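Local coordinates for heroin esterase (Rhodococcus sp., PDB 1LZL), which probably hydrolyses acetyl ester bonds such as those of heroin, acting as an acetyl esterase with the alpha/beta hydrolase fold, at residues 67-72 with 110-115; 83-88 with 116-121; 244-249 with 271-276. All blocks are in the same frame, centred on the assembly; numbering follows the deposited sequence.

Contact 1: residues 67-72 with 110-115; sequences IRFVTP and GFAVAN
Phe69 holds CG anti to its backbone N (chi1 -175°), which carries the ring across to strand 112-116 on the face of the sheet shared with Ala114. The ring meets Ala112 diagonally, CE1 lying 3.8 Å from Ala112 CB, while Ala114 CA comes up to the ring edge near its plane. Arg68 and Asn115 run side by side in the same direction, CB of Arg68 4.0 Å from CB of Asn115. Their polar ends have separate partners: the guanidinium and amide planes stand 84° apart, Arg68 forming a salt bridge with Asp99 and Asn115 ND2 binding Ala95 O. The strands are antiparallel, their directions 168° apart, and four backbone bonds join them. Arg68 N donates to Asn115 O at 2.8 Å, and Asn115 N donates back to Arg68 O; Val70 and Val113 exchange a second such pair. Between them Phe69 and Ala114 form the non-hydrogen-bonded pair, with Phe69 CA 3.3 Å from Val113 O in a CA-H...O contact. This is the antiparallel side of the alpha/beta hydrolase sheet, one strand in from edge strand 49-56, where strand 65-72 joins the parallel strands. Val70 CB lies 4.2 Å from Val113 CB on the face that helix 99-109 packs against, with Ala106 touching Val70 and Cys102 touching Val113. On the Phe69 face, Ile67 CG2 sits 3.7 Å from Ala114 CB. Pairing stops at Pro72, which lacks an N-H: its CD lies 3.7 Å from Phe111 O, a buried carbonyl oxygen without a polar partner in the model. The proline ring continues over Gly110, whose positive phi follows the end of helix 99-109, CG approaching Gly110 C to 3.6 Å.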
loop_
_atom_site.group_PDB
_atom_site.type_symbol
_atom_site.label_atom_id
_atom_site.label_comp_id
_atom_site.label_asym_id
_atom_site.label_seq_id
_atom_site.Cartn_x
_atom_site.Cartn_y
_atom_site.Cartn_z
ATOM N N ILE A 67 -0.753 -1.794 -15.737
ATOM C CA ILE A 67 -1.739 -2.076 -14.724
ATOM C C ILE A 67 -2.217 -3.520 -14.899
ATOM O O ILE A 67 -2.655 -3.908 -15.991
ATOM C CB ILE A 67 -2.936 -1.120 -14.833
ATOM C CG1 ILE A 67 -2.479 0.330 -14.619
ATOM C CG2 ILE A 67 -4.054 -1.526 -13.881
ATOM C CD1 ILE A 67 -3.599 1.311 -14.987
ATOM N N ARG A 68 -2.151 -4.303 -13.844
ATOM C CA ARG A 68 -2.760 -5.636 -13.841
ATOM C C ARG A 68 -4.207 -5.435 -13.423
ATOM O O ARG A 68 -4.515 -5.161 -12.253
ATOM C CB ARG A 68 -2.039 -6.575 -12.887
ATOM C CG ARG A 68 -0.575 -6.772 -13.239
ATOM C CD ARG A 68 0.175 -7.666 -12.306
ATOM N NE ARG A 68 -0.135 -9.094 -12.255
ATOM C CZ ARG A 68 0.234 -9.970 -13.167
ATOM N NH1 ARG A 68 0.909 -9.580 -14.245
ATOM N NH2 ARG A 68 -0.095 -11.228 -12.958
ATOM N N PHE A 69 -5.106 -5.569 -14.385
ATOM C CA PHE A 69 -6.512 -5.184 -14.227
ATOM C C PHE A 69 -7.346 -6.444 -14.097
ATOM O O PHE A 69 -7.518 -7.244 -15.047
ATOM C CB PHE A 69 -6.916 -4.334 -15.428
ATOM C CG PHE A 69 -8.315 -3.760 -15.335
ATOM C CD1 PHE A 69 -8.647 -2.938 -14.273
ATOM C CD2 PHE A 69 -9.285 -4.005 -16.308
ATOM C CE1 PHE A 69 -9.906 -2.346 -14.154
ATOM C CE2 PHE A 69 -10.553 -3.456 -16.204
ATOM C CZ PHE A 69 -10.864 -2.648 -15.113
ATOM N N VAL A 70 -7.831 -6.666 -12.897
ATOM C CA VAL A 70 -8.554 -7.834 -12.438
ATOM C C VAL A 70 -10.039 -7.530 -12.429
ATOM O O VAL A 70 -10.493 -6.558 -11.787
ATOM C CB VAL A 70 -8.079 -8.306 -11.056
ATOM C CG1 VAL A 70 -8.729 -9.652 -10.682
ATOM C CG2 VAL A 70 -6.553 -8.427 -11.012
ATOM N N THR A 71 -10.803 -8.340 -13.156
ATOM C CA THR A 71 -12.257 -8.108 -13.164
ATOM C C THR A 71 -13.029 -9.372 -12.800
ATOM O O THR A 71 -12.627 -10.503 -13.076
ATOM C CB THR A 71 -12.722 -7.563 -14.522
ATOM O OG1 THR A 71 -12.217 -8.446 -15.542
ATOM C CG2 THR A 71 -12.105 -6.197 -14.804
ATOM N N PRO A 72 -14.150 -9.240 -12.133
ATOM C CA PRO A 72 -14.892 -10.450 -11.772
ATOM C C PRO A 72 -15.656 -10.969 -12.988
ATOM O O PRO A 72 -16.143 -10.172 -13.783
ATOM C CB PRO A 72 -15.875 -9.925 -10.735
ATOM C CG PRO A 72 -16.032 -8.475 -11.010
ATOM C CD PRO A 72 -14.789 -7.975 -11.653
ATOM N N GLY A 110 -16.802 -8.348 -6.176
ATOM C CA GLY A 110 -17.350 -8.025 -7.484
ATOM C C GLY A 110 -16.926 -6.674 -8.021
ATOM O O GLY A 110 -17.587 -5.989 -8.799
ATOM N N PHE A 111 -15.738 -6.244 -7.587
ATOM C CA PHE A 111 -15.136 -4.958 -7.903
ATOM C C PHE A 111 -13.962 -5.211 -8.858
ATOM O O PHE A 111 -13.270 -6.232 -8.748
ATOM C CB PHE A 111 -14.637 -4.211 -6.672
ATOM C CG PHE A 111 -15.670 -3.775 -5.651
ATOM C CD1 PHE A 111 -17.033 -3.851 -5.909
ATOM C CD2 PHE A 111 -15.241 -3.305 -4.399
ATOM C CE1 PHE A 111 -17.914 -3.448 -4.922
ATOM C CE2 PHE A 111 -16.114 -2.871 -3.418
ATOM C CZ PHE A 111 -17.475 -2.959 -3.706
ATOM N N ALA A 112 -13.754 -4.267 -9.779
ATOM C CA ALA A 112 -12.514 -4.277 -10.555
ATOM C C ALA A 112 -11.351 -3.836 -9.683
ATOM O O ALA A 112 -11.515 -3.103 -8.706
ATOM C CB ALA A 112 -12.658 -3.346 -11.749
ATOM N N VAL A 113 -10.160 -4.332 -10.029
ATOM C CA VAL A 113 -8.964 -3.939 -9.299
ATOM C C VAL A 113 -7.893 -3.573 -10.307
ATOM O O VAL A 113 -7.552 -4.355 -11.201
ATOM C CB VAL A 113 -8.478 -5.056 -8.370
ATOM C CG1 VAL A 113 -7.232 -4.547 -7.644
ATOM C CG2 VAL A 113 -9.549 -5.508 -7.383
ATOM N N ALA A 114 -7.374 -2.358 -10.170
ATOM C CA ALA A 114 -6.309 -1.857 -11.056
ATOM C C ALA A 114 -5.019 -1.889 -10.239
ATOM O O ALA A 114 -4.798 -0.979 -9.423
ATOM C CB ALA A 114 -6.658 -0.457 -11.542
ATOM N N ASN A 115 -4.236 -2.941 -10.383
ATOM C CA ASN A 115 -3.007 -3.151 -9.611
ATOM C C ASN A 115 -1.807 -2.566 -10.335
ATOM O O ASN A 115 -1.439 -3.004 -11.432
ATOM C CB ASN A 115 -2.929 -4.661 -9.456
ATOM C CG ASN A 115 -1.764 -5.167 -8.656
ATOM O OD1 ASN A 115 -1.072 -4.358 -8.030
ATOM N ND2 ASN A 115 -1.508 -6.470 -8.693
#

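Contact 2: residues 83-88 with 116-121; sequences LWIHGG and VEYRLA
The imidazole of His86 carries Tyr118 OH over one face, offset toward the rim, and a water in plane at its edge; the Tyr118 ring has that same water over one face and His86 O at its edge. The two rings form an offset stack, planes at 17° and centroids 4.4 Å apart. His86 and Gly87 open an HGGG sequence, as in the hormone-sensitive-lipase group of alpha/beta hydrolases, where its glycines shape the oxyanion hole; the same role is probable here. Tyr118 OH donates to His86 O at 2.7 Å, from 43° out of the carbonyl plane. His86 ND1 donates in the ring plane to Gly87 O at 2.7 Å, which fixes the rotation of the imidazole. The water bonded to NE2 donates to Glu117 OE1 and Tyr118 O, and Glu117 OE1 has a further donor in Ala95 N. An alanine in place of His86 would probably leave a gap over Tyr118, this water without its ring partner and Gly87 O without its side-chain donor. Ile85 CG2 meets Tyr118 CE2 obliquely at 3.3 Å. Val116 N bonds Trp84 O at 2.9 Å, and beside it Leu83 CD1 packs unusually tightly on Val116 CG2, 3.4 Å away.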
loop_
_atom_site.group_PDB
_atom_site.type_symbol
_atom_site.label_atom_id
_atom_site.label_comp_id
_atom_site.label_asym_id
_atom_site.label_seq_id
_atom_site.Cartn_x
_atom_site.Cartn_y
_atom_site.Cartn_z
ATOM N N LEU A 83 -7.882 0.976 -6.996
ATOM C CA LEU A 83 -6.515 1.151 -7.510
ATOM C C LEU A 83 -5.616 0.651 -6.388
ATOM O O LEU A 83 -5.679 1.167 -5.277
ATOM C CB LEU A 83 -6.279 2.628 -7.845
ATOM C CG LEU A 83 -4.935 2.950 -8.494
ATOM C CD1 LEU A 83 -4.933 2.656 -9.963
ATOM C CD2 LEU A 83 -4.566 4.434 -8.337
ATOM N N TRP A 84 -4.797 -0.364 -6.631
ATOM C CA TRP A 84 -4.013 -0.988 -5.596
ATOM C C TRP A 84 -2.526 -0.822 -5.883
ATOM O O TRP A 84 -2.105 -0.929 -7.045
ATOM C CB TRP A 84 -4.325 -2.523 -5.537
ATOM C CG TRP A 84 -3.498 -3.147 -4.440
ATOM C CD1 TRP A 84 -2.422 -3.948 -4.582
ATOM C CD2 TRP A 84 -3.723 -2.961 -3.047
ATOM N NE1 TRP A 84 -1.946 -4.296 -3.351
ATOM C CE2 TRP A 84 -2.723 -3.712 -2.393
ATOM C CE3 TRP A 84 -4.649 -2.267 -2.272
ATOM C CZ2 TRP A 84 -2.610 -3.789 -1.003
ATOM C CZ3 TRP A 84 -4.553 -2.331 -0.879
ATOM C CH2 TRP A 84 -3.532 -3.097 -0.254
ATOM N N ILE A 85 -1.746 -0.579 -4.841
ATOM C CA ILE A 85 -0.321 -0.287 -4.970
ATOM C C ILE A 85 0.440 -1.157 -3.989
ATOM O O ILE A 85 0.298 -1.087 -2.748
ATOM C CB ILE A 85 -0.078 1.219 -4.690
ATOM C CG1 ILE A 85 -1.020 2.097 -5.543
ATOM C CG2 ILE A 85 1.372 1.574 -4.894
ATOM C CD1 ILE A 85 -1.057 3.553 -5.084
ATOM N N HIS A 86 1.301 -2.027 -4.530
ATOM C CA HIS A 86 2.022 -2.991 -3.715
ATOM C C HIS A 86 3.111 -2.320 -2.878
ATOM O O HIS A 86 3.506 -1.203 -3.139
ATOM C CB HIS A 86 2.694 -4.059 -4.573
ATOM C CG HIS A 86 3.872 -3.565 -5.364
ATOM N ND1 HIS A 86 5.139 -3.470 -4.839
ATOM C CD2 HIS A 86 3.999 -3.201 -6.690
ATOM C CE1 HIS A 86 5.988 -3.027 -5.748
ATOM N NE2 HIS A 86 5.347 -2.857 -6.887
ATOM N N GLY A 87 3.535 -3.110 -1.840
ATOM C CA GLY A 87 4.571 -2.603 -0.970
ATOM C C GLY A 87 5.973 -3.058 -1.289
ATOM O O GLY A 87 6.218 -3.539 -2.410
ATOM N N GLY A 88 6.913 -2.898 -0.369
ATOM C CA GLY A 88 8.311 -3.257 -0.690
ATOM C C GLY A 88 9.253 -2.107 -0.435
ATOM O O GLY A 88 10.364 -2.002 -1.009
ATOM N N VAL A 116 -1.215 -1.515 -9.764
ATOM C CA VAL A 116 -0.292 -0.656 -10.548
ATOM C C VAL A 116 1.175 -1.069 -10.505
ATOM O O VAL A 116 1.761 -1.223 -9.412
ATOM C CB VAL A 116 -0.400 0.797 -10.040
ATOM C CG1 VAL A 116 0.498 1.713 -10.865
ATOM C CG2 VAL A 116 -1.822 1.337 -10.036
ATOM N N GLU A 117 1.786 -1.231 -11.667
ATOM C CA GLU A 117 3.235 -1.502 -11.764
ATOM C C GLU A 117 4.004 -0.194 -11.775
ATOM O O GLU A 117 4.327 0.366 -12.821
ATOM C CB GLU A 117 3.530 -2.329 -13.005
ATOM C CG GLU A 117 4.965 -2.864 -13.007
ATOM C CD GLU A 117 5.084 -4.108 -12.186
ATOM O OE1 GLU A 117 5.308 -4.014 -10.971
ATOM O OE2 GLU A 117 4.951 -5.213 -12.736
ATOM N N TYR A 118 4.255 0.374 -10.586
ATOM C CA TYR A 118 5.050 1.599 -10.536
ATOM C C TYR A 118 6.531 1.323 -10.646
ATOM O O TYR A 118 7.006 0.203 -10.341
ATOM C CB TYR A 118 4.717 2.390 -9.275
ATOM C CG TYR A 118 4.988 1.696 -7.952
ATOM C CD1 TYR A 118 6.235 1.826 -7.348
ATOM C CD2 TYR A 118 4.014 0.937 -7.337
ATOM C CE1 TYR A 118 6.448 1.165 -6.130
ATOM C CE2 TYR A 118 4.205 0.283 -6.117
ATOM C CZ TYR A 118 5.439 0.417 -5.539
ATOM O OH TYR A 118 5.697 -0.185 -4.318
ATOM N N ARG A 119 7.268 2.341 -11.072
ATOM C CA ARG A 119 8.722 2.149 -11.129
ATOM C C ARG A 119 9.367 2.163 -9.745
ATOM O O ARG A 119 8.974 2.944 -8.877
ATOM C CB ARG A 119 9.320 3.311 -11.926
ATOM C CG ARG A 119 9.040 3.216 -13.425
ATOM C CD ARG A 119 9.509 4.488 -14.142
ATOM N NE ARG A 119 8.661 5.593 -13.638
ATOM C CZ ARG A 119 8.894 6.868 -13.903
ATOM N NH1 ARG A 119 9.953 7.214 -14.662
ATOM N NH2 ARG A 119 8.101 7.830 -13.406
ATOM N N LEU A 120 10.365 1.341 -9.525
ATOM C CA LEU A 120 11.030 1.218 -8.230
ATOM C C LEU A 120 12.218 2.171 -8.100
ATOM O O LEU A 120 12.967 2.450 -9.069
ATOM C CB LEU A 120 11.588 -0.204 -7.992
ATOM C CG LEU A 120 10.546 -1.323 -8.001
ATOM C CD1 LEU A 120 11.322 -2.626 -7.791
ATOM C CD2 LEU A 120 9.504 -1.129 -6.929
ATOM N N ALA A 121 12.406 2.618 -6.865
ATOM C CA ALA A 121 13.651 3.288 -6.467
ATOM C C ALA A 121 14.721 2.270 -6.127
ATOM O O ALA A 121 14.410 1.127 -5.854
ATOM C CB ALA A 121 13.345 4.176 -5.267
HETATM O O HOH W 1 0.941 -2.710 -7.232
HETATM O O HOH W 2 6.113 -2.073 -9.350
#

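Contact 3: residues 244-249 with 271-276; sequences TDLTGL and LRLLQA
A type II beta turn from Leu246 to Leu249, with Gly248 at positive phi, brings the loop against the C-terminal end of helix 263-275, the CA atoms of Thr247 and Ala276 coming within 4.9 Å. Leu246 is the chief side chain of the contact. It points at the helix end and crosses Arg272 at about a right angle, setting CD1 over the centre of one guanidinium face, 3.7 Å above its plane. The same methyl lies 3.6 Å from Arg272 CB, and it is gripped in this way because the arginine chain bends at chi3 (50°), folding its flat end back over the leucine. Arg272 NH2 bonds Ala243 O, of the residue before Thr244, which anchors the guanidinium, and Thr244 CA stands at its edge. The inner part of Leu246 faces the helix end: its CB is 3.8 Å from CB of Ala276, the first residue past the helix, and touches Leu273 CD2. Leu249 meets the same Leu273 methyl from the other end of the turn, CD1 to CD2 at 3.6 Å, their side chains crossing at about a right angle. Thr247 lays CG2 3.6 Å from Ala276 O, and that carbonyl accepts from a water which in turn accepts from Gly248 N, a water-mediated link between the segments. Asp245 steadies the start of the turn: OD1 takes Thr247 OG1 on its syn lone pair at 2.7 Å and Thr247 N from above the carboxylate plane, an Asx turn. Arg174 of helix 161-176 donates to the carbonyls of Asp245 and Thr247, while Leu249 packs on that helix and Leu273 on strand 280-285. The contact thus joins the loop entering strand 252-257 to the end of the connecting helix in the beta-alpha-beta crossover from 252-257 to 280-285 of the alpha/beta hydrolase sheet.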
loop_
_atom_site.group_PDB
_atom_site.type_symbol
_atom_site.label_atom_id
_atom_site.label_comp_id
_atom_site.label_asym_id
_atom_site.label_seq_id
_atom_site.Cartn_x
_atom_site.Cartn_y
_atom_site.Cartn_z
ATOM N N THR A 244 -0.010 19.278 6.288
ATOM C CA THR A 244 -0.686 19.954 7.378
ATOM C C THR A 244 -2.190 20.104 7.157
ATOM O O THR A 244 -2.949 20.311 8.111
ATOM C CB THR A 244 -0.076 21.373 7.594
ATOM O OG1 THR A 244 -0.124 22.087 6.357
ATOM C CG2 THR A 244 1.365 21.225 8.030
ATOM N N ASP A 245 -2.684 20.022 5.931
ATOM C CA ASP A 245 -4.118 20.126 5.703
ATOM C C ASP A 245 -4.625 18.774 5.194
ATOM O O ASP A 245 -4.383 18.400 4.041
ATOM C CB ASP A 245 -4.452 21.229 4.717
ATOM C CG ASP A 245 -5.890 21.143 4.220
ATOM O OD1 ASP A 245 -6.771 20.746 5.018
ATOM O OD2 ASP A 245 -6.130 21.457 3.034
ATOM N N LEU A 246 -5.296 18.047 6.093
ATOM C CA LEU A 246 -5.894 16.769 5.735
ATOM C C LEU A 246 -7.394 16.855 5.496
ATOM O O LEU A 246 -8.072 15.844 5.346
ATOM C CB LEU A 246 -5.591 15.703 6.815
ATOM C CG LEU A 246 -4.094 15.480 7.055
ATOM C CD1 LEU A 246 -3.854 14.420 8.129
ATOM C CD2 LEU A 246 -3.410 15.082 5.745
ATOM N N THR A 247 -7.939 18.108 5.458
ATOM C CA THR A 247 -9.380 18.150 5.230
ATOM C C THR A 247 -9.749 17.747 3.799
ATOM O O THR A 247 -8.943 17.888 2.873
ATOM C CB THR A 247 -9.985 19.551 5.504
ATOM O OG1 THR A 247 -9.451 20.419 4.500
ATOM C CG2 THR A 247 -9.592 20.069 6.898
ATOM N N GLY A 248 -10.989 17.262 3.686
ATOM C CA GLY A 248 -11.510 16.941 2.358
ATOM C C GLY A 248 -10.890 15.706 1.734
ATOM O O GLY A 248 -11.134 15.460 0.558
ATOM N N LEU A 249 -10.124 14.904 2.468
ATOM C CA LEU A 249 -9.669 13.606 1.994
ATOM C C LEU A 249 -10.783 12.583 2.109
ATOM O O LEU A 249 -11.790 12.750 2.816
ATOM C CB LEU A 249 -8.400 13.169 2.757
ATOM C CG LEU A 249 -7.206 14.088 2.447
ATOM C CD1 LEU A 249 -6.060 13.801 3.406
ATOM C CD2 LEU A 249 -6.716 13.928 1.002
ATOM N N LEU A 271 -5.317 9.601 13.273
ATOM C CA LEU A 271 -5.858 10.561 14.244
ATOM C C LEU A 271 -5.982 11.930 13.613
ATOM O O LEU A 271 -6.996 12.611 13.772
ATOM C CB LEU A 271 -4.977 10.546 15.514
ATOM C CG LEU A 271 -5.356 11.589 16.563
ATOM C CD1 LEU A 271 -6.767 11.338 17.075
ATOM C CD2 LEU A 271 -4.312 11.598 17.705
ATOM N N ARG A 272 -4.970 12.392 12.856
ATOM C CA ARG A 272 -5.059 13.702 12.237
ATOM C C ARG A 272 -6.110 13.721 11.152
ATOM O O ARG A 272 -6.798 14.739 10.977
ATOM C CB ARG A 272 -3.693 14.076 11.680
ATOM C CG ARG A 272 -2.735 14.376 12.837
ATOM C CD ARG A 272 -1.298 14.483 12.322
ATOM N NE ARG A 272 -1.299 15.367 11.228
ATOM C CZ ARG A 272 -0.872 15.735 10.075
ATOM N NH1 ARG A 272 0.041 15.039 9.421
ATOM N NH2 ARG A 272 -1.411 16.856 9.603
ATOM N N LEU A 273 -6.321 12.629 10.410
ATOM C CA LEU A 273 -7.434 12.626 9.474
ATOM C C LEU A 273 -8.763 12.831 10.203
ATOM O O LEU A 273 -9.613 13.655 9.803
ATOM C CB LEU A 273 -7.435 11.287 8.707
ATOM C CG LEU A 273 -6.404 11.031 7.624
ATOM C CD1 LEU A 273 -6.442 9.543 7.239
ATOM C CD2 LEU A 273 -6.636 11.860 6.361
ATOM N N LEU A 274 -8.997 12.069 11.263
ATOM C CA LEU A 274 -10.187 12.203 12.081
ATOM C C LEU A 274 -10.334 13.647 12.575
ATOM O O LEU A 274 -11.430 14.202 12.472
ATOM C CB LEU A 274 -10.099 11.280 13.320
ATOM C CG LEU A 274 -10.395 9.809 12.942
ATOM C CD1 LEU A 274 -9.885 8.871 14.017
ATOM C CD2 LEU A 274 -11.894 9.551 12.705
ATOM N N GLN A 275 -9.262 14.228 13.073
ATOM C CA GLN A 275 -9.354 15.582 13.603
ATOM C C GLN A 275 -9.637 16.601 12.480
ATOM O O GLN A 275 -10.128 17.704 12.739
ATOM C CB GLN A 275 -8.049 15.910 14.336
ATOM C CG GLN A 275 -7.933 15.119 15.630
ATOM C CD GLN A 275 -6.632 15.268 16.347
ATOM O OE1 GLN A 275 -5.568 15.525 15.749
ATOM N NE2 GLN A 275 -6.625 15.060 17.665
ATOM N N ALA A 276 -9.353 16.238 11.238
ATOM C CA ALA A 276 -9.636 17.076 10.053
ATOM C C ALA A 276 -11.044 16.795 9.561
ATOM O O ALA A 276 -11.363 17.409 8.522
ATOM C CB ALA A 276 -8.568 16.838 8.967
HETATM O O HOH W 3 -12.825 16.706 6.169
#

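From the N terminus, strand 65-72 is followed by strand 79-85, helix 99-109 and strand 112-116. Contact 1 closes the 37 residues between its segments by pairing 65-72 with 112-116. Contact 2 starts within that loop, on strand 79-85, and ends beyond it, at the end of strand 112-116 and in the loop that follows, so the two cross along the chain. They meet in the sheet, where strand 112-116 lies between the other two and Trp84 N is probably bonded to Ala114 O. Contact 3 comes later, in series, closing a separate loop that holds strand 252-257 and most of helix 263-275, and tying the entry to that strand to the helix end; its nearest atoms are about 13 Å from contact 2.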